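Local coordinates for protein tonb-dependent siderophore receptor (Acinetobacter baumannii, PDB 5FP1) that probably binds iron-chelating siderophores at the outer membrane as the initial step of iron uptake, and may bind ferric enterobactin with micromolar affinity, at residues V143-D148 with D167-F172; N174-R179 with P205-G210; V251-Y256 with A702-G707. All coordinates share one frame; numbering follows the deposited sequence.

Interaction 1: residues V143-D148 with D167-F172; sequences VAKKGD and DGNKDF
Asn169, on the barrel strand 161-171, offers both polar atoms of its carboxamide to Lys145, in the way a paired strand residue would, although residues 143-148 form no regular strand. Its OD1 accepts from Lys145 N at 3.2 Å, and its ND2 donates to Lys145 O at 2.8 Å. The same ND2 also lies 2.7 Å from Gly147 O, a weak, strongly bent bond. This is the close-packed part: Asn169 is buried, Ala144 CA rests 3.4 Å from its OD1, and Phe149 and Arg179 touch it from the adjoining strands. Next to it, Gly147 N points into the anti lone pair of Asp171 OD2 at 2.8 Å, while Asp171 OD1 is held by Gly173 N. Gly147 adopts backbone angles at which a side chain would press against the preceding carbonyl. The outer side is looser. There the exposed Asp148 carboxylate, nearly parallel in plane to that of Asp171, makes two weak bonds to Asp171 N, and its OD2 stays 5.1 Å from Lys170 NZ, too far for direct pairing. Thus the linker between plug strand 135-141 and the first barrel strand is fixed largely by side chains gripping backbone: a neutral amide serves the buried part, while the carboxylates of Asp148 and Asp171, like charges not in contact, each accept backbone N-H, which may ease their repulsion.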
# COMPACT_ATOMS: atom_id res chain seq x y z
N VAL A 143 -2.67 18.20 8.79
CA VAL A 143 -1.92 19.44 8.71
C VAL A 143 -2.51 20.59 9.58
O VAL A 143 -3.66 20.54 10.00
CB VAL A 143 -1.74 19.85 7.23
CG1 VAL A 143 -3.09 20.11 6.57
CG2 VAL A 143 -0.84 21.07 7.11
N ALA A 144 -1.68 21.59 9.85
CA ALA A 144 -2.07 22.74 10.66
C ALA A 144 -3.37 23.30 10.14
O ALA A 144 -3.55 23.45 8.93
CB ALA A 144 -0.99 23.81 10.63
N LYS A 145 -4.26 23.63 11.07
CA LYS A 145 -5.54 24.17 10.72
C LYS A 145 -6.11 25.07 11.83
O LYS A 145 -5.49 25.27 12.90
CB LYS A 145 -6.50 23.01 10.40
CG LYS A 145 -6.70 22.08 11.57
CD LYS A 145 -7.50 20.85 11.16
CE LYS A 145 -7.90 20.05 12.37
NZ LYS A 145 -8.66 18.84 11.98
N LYS A 146 -7.27 25.66 11.59
CA LYS A 146 -7.83 26.60 12.56
C LYS A 146 -8.30 25.90 13.84
O LYS A 146 -8.78 24.77 13.81
CB LYS A 146 -8.97 27.41 11.96
CG LYS A 146 -10.19 26.61 11.57
CD LYS A 146 -11.32 27.51 11.07
CE LYS A 146 -12.57 26.69 10.78
NZ LYS A 146 -13.53 27.43 9.91
N GLY A 147 -8.17 26.58 14.98
CA GLY A 147 -8.64 26.04 16.24
C GLY A 147 -7.49 25.42 17.01
O GLY A 147 -6.68 24.70 16.43
N ASP A 148 -7.41 25.70 18.30
CA ASP A 148 -6.33 25.20 19.13
C ASP A 148 -6.70 23.83 19.67
O ASP A 148 -7.87 23.55 19.91
CB ASP A 148 -6.02 26.17 20.27
CG ASP A 148 -5.36 27.44 19.76
OD1 ASP A 148 -5.96 28.08 18.87
OD2 ASP A 148 -4.25 27.78 20.20
N ASP A 167 -0.06 15.29 19.55
CA ASP A 167 -0.50 16.07 18.38
C ASP A 167 -1.02 17.44 18.91
O ASP A 167 -2.06 17.50 19.54
CB ASP A 167 -1.61 15.32 17.67
CG ASP A 167 -2.09 16.01 16.38
OD1 ASP A 167 -1.50 17.04 15.99
OD2 ASP A 167 -3.06 15.51 15.75
N GLY A 168 -0.27 18.50 18.66
CA GLY A 168 -0.67 19.84 19.14
C GLY A 168 -0.81 20.81 17.99
O GLY A 168 0.02 20.84 17.08
N ASN A 169 -1.86 21.63 18.04
CA ASN A 169 -2.14 22.62 17.01
C ASN A 169 -2.45 23.98 17.68
O ASN A 169 -3.33 24.07 18.52
CB ASN A 169 -3.34 22.16 16.20
CG ASN A 169 -3.62 23.04 15.00
OD1 ASN A 169 -3.20 22.74 13.90
ND2 ASN A 169 -4.34 24.13 15.21
N LYS A 170 -1.72 25.01 17.30
CA LYS A 170 -1.88 26.35 17.88
C LYS A 170 -2.31 27.32 16.78
O LYS A 170 -1.59 27.53 15.81
CB LYS A 170 -0.57 26.80 18.50
CG LYS A 170 -0.69 27.93 19.50
CD LYS A 170 0.68 28.34 20.03
CE LYS A 170 1.03 27.69 21.36
NZ LYS A 170 0.30 28.33 22.50
N ASP A 171 -3.49 27.90 16.96
CA ASP A 171 -4.05 28.94 16.07
C ASP A 171 -3.67 30.31 16.64
O ASP A 171 -4.11 30.67 17.72
CB ASP A 171 -5.57 28.77 16.06
CG ASP A 171 -6.27 29.65 15.03
OD1 ASP A 171 -5.77 30.75 14.72
OD2 ASP A 171 -7.33 29.23 14.52
N PHE A 172 -2.81 31.05 15.95
CA PHE A 172 -2.33 32.33 16.48
C PHE A 172 -3.39 33.43 16.34
O PHE A 172 -3.12 34.58 16.64
CB PHE A 172 -1.05 32.78 15.78
CG PHE A 172 0.18 31.98 16.16
CD1 PHE A 172 0.39 30.71 15.62
CD2 PHE A 172 1.15 32.51 17.02
CE1 PHE A 172 1.52 29.98 15.96
CE2 PHE A 172 2.28 31.78 17.36
CZ PHE A 172 2.47 30.51 16.82

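Interaction 2: residues N174-R179 with P205-G210; sequences NGIAAR and PSITFG
Ala177 and Thr208 face each other as an antiparallel hydrogen-bonded pair: Thr208 N reaches Ala177 O at 2.8 Å, and Ala177 N returns a bond to Thr208 O at 3.0 Å. Two residues on, Arg179 and Ser206 repeat the exchange, N to O at 2.8 Å each way. Between them Ala178 and Ile207 form a non-hydrogen-bonded pair, close enough for Ala178 CA to make a CH...O contact with Ser206 O. On the face carrying Ala178 and Ile207, Ile176 extends the apolar surface. Its CD1 meets Phe209 CD2 at 3.7 Å, at the ring edge and near the ring plane, while its CG2 lies 4.0 Å from Ile207 CD1. CG1 of Ile176, anti to the carbonyl carbon (chi1 -55°), is thereby set beside the backbone N, 3.8 Å from Phe209 CD2. The pairing belongs to the beta hairpin of strands 177-188 and 197-209 in the TonB-dependent receptor barrel; the short stretches 177-179 and 205-209 run antiparallel, at 168°. The opposite face, with Ala177, Arg179, Ser206 and Thr208, is buried, and its polar ends are placed by a second shell: Arg179 forms a salt bridge with Asp167 and also binds Val143 O, Ser206 OG holds Ala144 N, and Thr208 OG1 bonds to Thr218. At the open end of the hairpin an Asx turn, Ile176 N to Asn174 OD1 at 3.1 Å, precedes the strand, and a water links Asn174 O with Gly210 N.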
# COMPACT_ATOMS: atom_id res chain seq x y z
N ASN A 174 -4.49 35.05 13.76
CA ASN A 174 -4.25 36.04 12.69
C ASN A 174 -4.12 35.35 11.33
O ASN A 174 -3.41 35.83 10.43
CB ASN A 174 -2.93 36.74 12.98
CG ASN A 174 -1.86 35.74 13.30
OD1 ASN A 174 -2.07 34.53 13.09
ND2 ASN A 174 -0.73 36.20 13.84
N GLY A 175 -4.77 34.20 11.20
CA GLY A 175 -4.70 33.43 9.97
C GLY A 175 -3.56 32.41 9.93
O GLY A 175 -3.44 31.66 8.96
N ILE A 176 -2.72 32.41 10.97
CA ILE A 176 -1.56 31.52 11.06
C ILE A 176 -1.86 30.46 12.09
O ILE A 176 -2.38 30.74 13.18
CB ILE A 176 -0.27 32.28 11.42
CG1 ILE A 176 -0.02 33.41 10.42
CG2 ILE A 176 0.93 31.34 11.43
CD1 ILE A 176 1.29 34.15 10.61
N ALA A 177 -1.59 29.20 11.73
CA ALA A 177 -1.64 28.12 12.70
C ALA A 177 -0.48 27.15 12.46
O ALA A 177 0.02 27.06 11.35
CB ALA A 177 -2.95 27.41 12.62
N ALA A 178 -0.03 26.49 13.52
CA ALA A 178 1.09 25.56 13.44
C ALA A 178 0.72 24.30 14.17
O ALA A 178 -0.05 24.34 15.12
CB ALA A 178 2.36 26.17 14.03
N ARG A 179 1.23 23.16 13.69
CA ARG A 179 0.84 21.87 14.24
C ARG A 179 2.08 20.98 14.27
O ARG A 179 2.97 21.12 13.44
CB ARG A 179 -0.23 21.24 13.37
CG ARG A 179 -0.79 19.95 13.91
CD ARG A 179 -1.86 19.41 13.00
NE ARG A 179 -2.53 18.25 13.57
CZ ARG A 179 -3.68 17.77 13.13
NH1 ARG A 179 -4.29 18.32 12.09
NH2 ARG A 179 -4.23 16.72 13.73
N PRO A 205 5.84 18.29 11.76
CA PRO A 205 5.47 19.68 11.98
C PRO A 205 5.01 20.39 10.71
O PRO A 205 5.59 20.19 9.62
CB PRO A 205 6.77 20.29 12.46
CG PRO A 205 7.82 19.51 11.75
CD PRO A 205 7.27 18.16 11.44
N SER A 206 4.01 21.25 10.85
CA SER A 206 3.63 22.10 9.74
C SER A 206 3.15 23.49 10.21
O SER A 206 2.76 23.66 11.36
CB SER A 206 2.54 21.43 8.93
OG SER A 206 1.45 21.12 9.73
N ILE A 207 3.12 24.42 9.28
CA ILE A 207 2.55 25.73 9.56
C ILE A 207 1.83 26.25 8.36
O ILE A 207 2.25 26.03 7.23
CB ILE A 207 3.66 26.71 10.05
CG1 ILE A 207 3.06 28.08 10.41
CG2 ILE A 207 4.76 26.86 9.03
CD1 ILE A 207 4.09 28.97 11.09
N THR A 208 0.68 26.87 8.60
CA THR A 208 -0.16 27.39 7.53
C THR A 208 -0.46 28.89 7.77
O THR A 208 -0.52 29.34 8.92
CB THR A 208 -1.44 26.55 7.36
OG1 THR A 208 -2.06 26.83 6.09
CG2 THR A 208 -2.43 26.77 8.45
N PHE A 209 -0.57 29.63 6.67
CA PHE A 209 -0.73 31.08 6.66
C PHE A 209 -1.94 31.44 5.79
O PHE A 209 -2.19 30.78 4.78
CB PHE A 209 0.49 31.74 6.06
CG PHE A 209 1.80 31.36 6.71
CD1 PHE A 209 2.51 30.24 6.29
CD2 PHE A 209 2.35 32.15 7.72
CE1 PHE A 209 3.71 29.90 6.87
CE2 PHE A 209 3.56 31.82 8.30
CZ PHE A 209 4.25 30.70 7.87
N GLY A 210 -2.67 32.49 6.17
CA GLY A 210 -3.78 32.98 5.32
C GLY A 210 -5.08 32.23 5.50
O GLY A 210 -5.97 32.27 4.64
O HOH W 1 -2.18 34.74 8.01

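Interaction 3: residues V251-Y256 with A702-G707; sequences VKQGTY and ATEAEG
Glu704 takes the backbone N-H of Gly254 on its carboxylate: Gly254 N lies 2.9 Å from OE2, with an N-H...O angle of 154°, and meets that oxygen on its syn side, somewhat out of the carboxylate plane. The other oxygen, OE1, adds a weak bond at 3.5 Å to the same N-H. Waters extend the grip. One donates to both OE1 of Glu704 and Lys252 O, another to OE1 and Thr255 O, and a third accepts from Gln253 NE2 while lying 2.6 Å from Glu704 OE2. Although Glu704 is buried, this network of N-H and water donors could favour its charged form. The loop is itself tightly fastened: Lys252 O receives Thr255 OG1 at 2.6 Å and Thr255 N at 3.2 Å, both from the same face of its plane. Glu704 reaches across because its CG is anti to the backbone N (chi1 -166°) and the chain continues extended. Carbon contacts are few. Gln253 passes at about a right angle, its CG 3.4 Å from Glu704 OE2; Gln253 NE2 lies 4.2 Å from Gly707 CA and is also hydrogen-bonded to Asp689 O. Beyond the two segments, the Glu704 side chain packs on Phe693 and Ile234 of the small three-stranded sheet in which strand 701-704 is central. The donor is a type II beta turn from Lys252 to Thr255 with glycine at its third position, where phi is positive; a carboxylate from strand 701-704, far away in sequence, accepts the N-H of the turn's middle peptide.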
# COMPACT_ATOMS: atom_id res chain seq x y z
N VAL A 251 4.07 -25.98 11.18
CA VAL A 251 4.98 -25.74 12.27
C VAL A 251 4.26 -24.88 13.27
O VAL A 251 3.21 -24.30 12.97
CB VAL A 251 6.27 -25.04 11.82
CG1 VAL A 251 7.01 -25.92 10.83
CG2 VAL A 251 5.94 -23.70 11.15
N LYS A 252 4.82 -24.81 14.47
CA LYS A 252 4.16 -24.09 15.56
C LYS A 252 3.87 -22.63 15.20
O LYS A 252 4.70 -21.95 14.60
CB LYS A 252 5.03 -24.11 16.79
CG LYS A 252 4.32 -23.70 18.07
CD LYS A 252 5.27 -23.75 19.26
CE LYS A 252 4.58 -23.25 20.52
NZ LYS A 252 5.46 -23.36 21.71
N GLN A 253 2.70 -22.16 15.58
CA GLN A 253 2.32 -20.78 15.38
C GLN A 253 3.41 -19.86 15.93
O GLN A 253 3.96 -20.10 16.99
CB GLN A 253 0.97 -20.51 16.07
CG GLN A 253 0.46 -19.10 15.90
CD GLN A 253 -0.93 -18.88 16.45
OE1 GLN A 253 -1.48 -19.72 17.15
NE2 GLN A 253 -1.51 -17.75 16.12
N GLY A 254 3.74 -18.81 15.18
CA GLY A 254 4.71 -17.84 15.65
C GLY A 254 6.17 -18.26 15.58
O GLY A 254 7.01 -17.61 16.14
N THR A 255 6.47 -19.30 14.82
CA THR A 255 7.87 -19.71 14.61
C THR A 255 8.60 -18.69 13.73
O THR A 255 8.08 -18.25 12.70
CB THR A 255 7.94 -21.12 13.99
OG1 THR A 255 7.32 -22.07 14.89
CG2 THR A 255 9.37 -21.52 13.73
N TYR A 256 9.80 -18.31 14.15
CA TYR A 256 10.61 -17.32 13.43
C TYR A 256 11.88 -17.92 12.87
O TYR A 256 12.70 -18.44 13.63
CB TYR A 256 10.98 -16.18 14.37
CG TYR A 256 11.81 -15.06 13.77
CD1 TYR A 256 11.28 -14.19 12.83
CD2 TYR A 256 13.12 -14.84 14.20
CE1 TYR A 256 12.04 -13.14 12.32
CE2 TYR A 256 13.88 -13.81 13.71
CZ TYR A 256 13.34 -12.94 12.77
OH TYR A 256 14.13 -11.91 12.29
N ALA A 702 5.37 -17.93 2.68
CA ALA A 702 4.28 -17.02 2.98
C ALA A 702 4.51 -16.34 4.31
O ALA A 702 5.22 -16.86 5.17
CB ALA A 702 2.98 -17.77 3.02
N THR A 703 3.88 -15.19 4.51
CA THR A 703 4.09 -14.41 5.71
C THR A 703 2.94 -14.67 6.66
O THR A 703 1.77 -14.49 6.30
CB THR A 703 4.13 -12.90 5.39
OG1 THR A 703 5.22 -12.64 4.49
CG2 THR A 703 4.32 -12.05 6.63
N GLU A 704 3.28 -15.09 7.87
CA GLU A 704 2.28 -15.29 8.91
C GLU A 704 1.78 -13.98 9.51
O GLU A 704 2.54 -13.04 9.78
CB GLU A 704 2.87 -16.21 10.01
CG GLU A 704 1.87 -16.78 11.00
CD GLU A 704 2.52 -17.74 12.00
OE1 GLU A 704 3.64 -18.24 11.73
OE2 GLU A 704 1.92 -18.00 13.06
N ALA A 705 0.47 -13.89 9.72
CA ALA A 705 -0.10 -12.75 10.42
C ALA A 705 0.27 -12.81 11.89
O ALA A 705 0.62 -13.87 12.42
CB ALA A 705 -1.61 -12.73 10.25
N GLU A 706 0.24 -11.66 12.53
CA GLU A 706 0.48 -11.56 13.95
C GLU A 706 -0.57 -12.37 14.73
O GLU A 706 -1.72 -12.51 14.27
CB GLU A 706 0.37 -10.10 14.37
CG GLU A 706 -1.07 -9.65 14.29
CD GLU A 706 -1.28 -8.17 14.56
OE1 GLU A 706 -0.28 -7.46 14.85
OE2 GLU A 706 -2.47 -7.75 14.50
N GLY A 707 -0.16 -12.91 15.88
CA GLY A 707 -1.04 -13.61 16.83
C GLY A 707 -1.91 -12.66 17.64
O GLY A 707 -1.95 -11.47 17.40
O HOH W 2 3.71 -20.89 12.10
O HOH W 3 0.45 -16.29 14.36
O HOH W 4 5.81 -16.94 11.91

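How the interactions relate
From the N terminus, interaction 1 comes first, where the linker leaving plug strand 135-141 meets the end of strand 161-171 and closes the short excursion through the first barrel hairpin. Interaction 2 follows in series, closing the next hairpin at its open end. Their centres lie about 7 Å apart: Lys170 N to Ala178 O, probably hydrogen-bonded, joins their strands, so linker and three successive barrel strands form one patch. Interaction 3 opens after both have closed and spans 446 residues, bringing the loop before strand 264-279 against the end of strand 701-704 and the residues after it. None nests or crosses; interaction 3 lies about 42 Å from interaction 1 and about 46 Å from interaction 2, centre to centre.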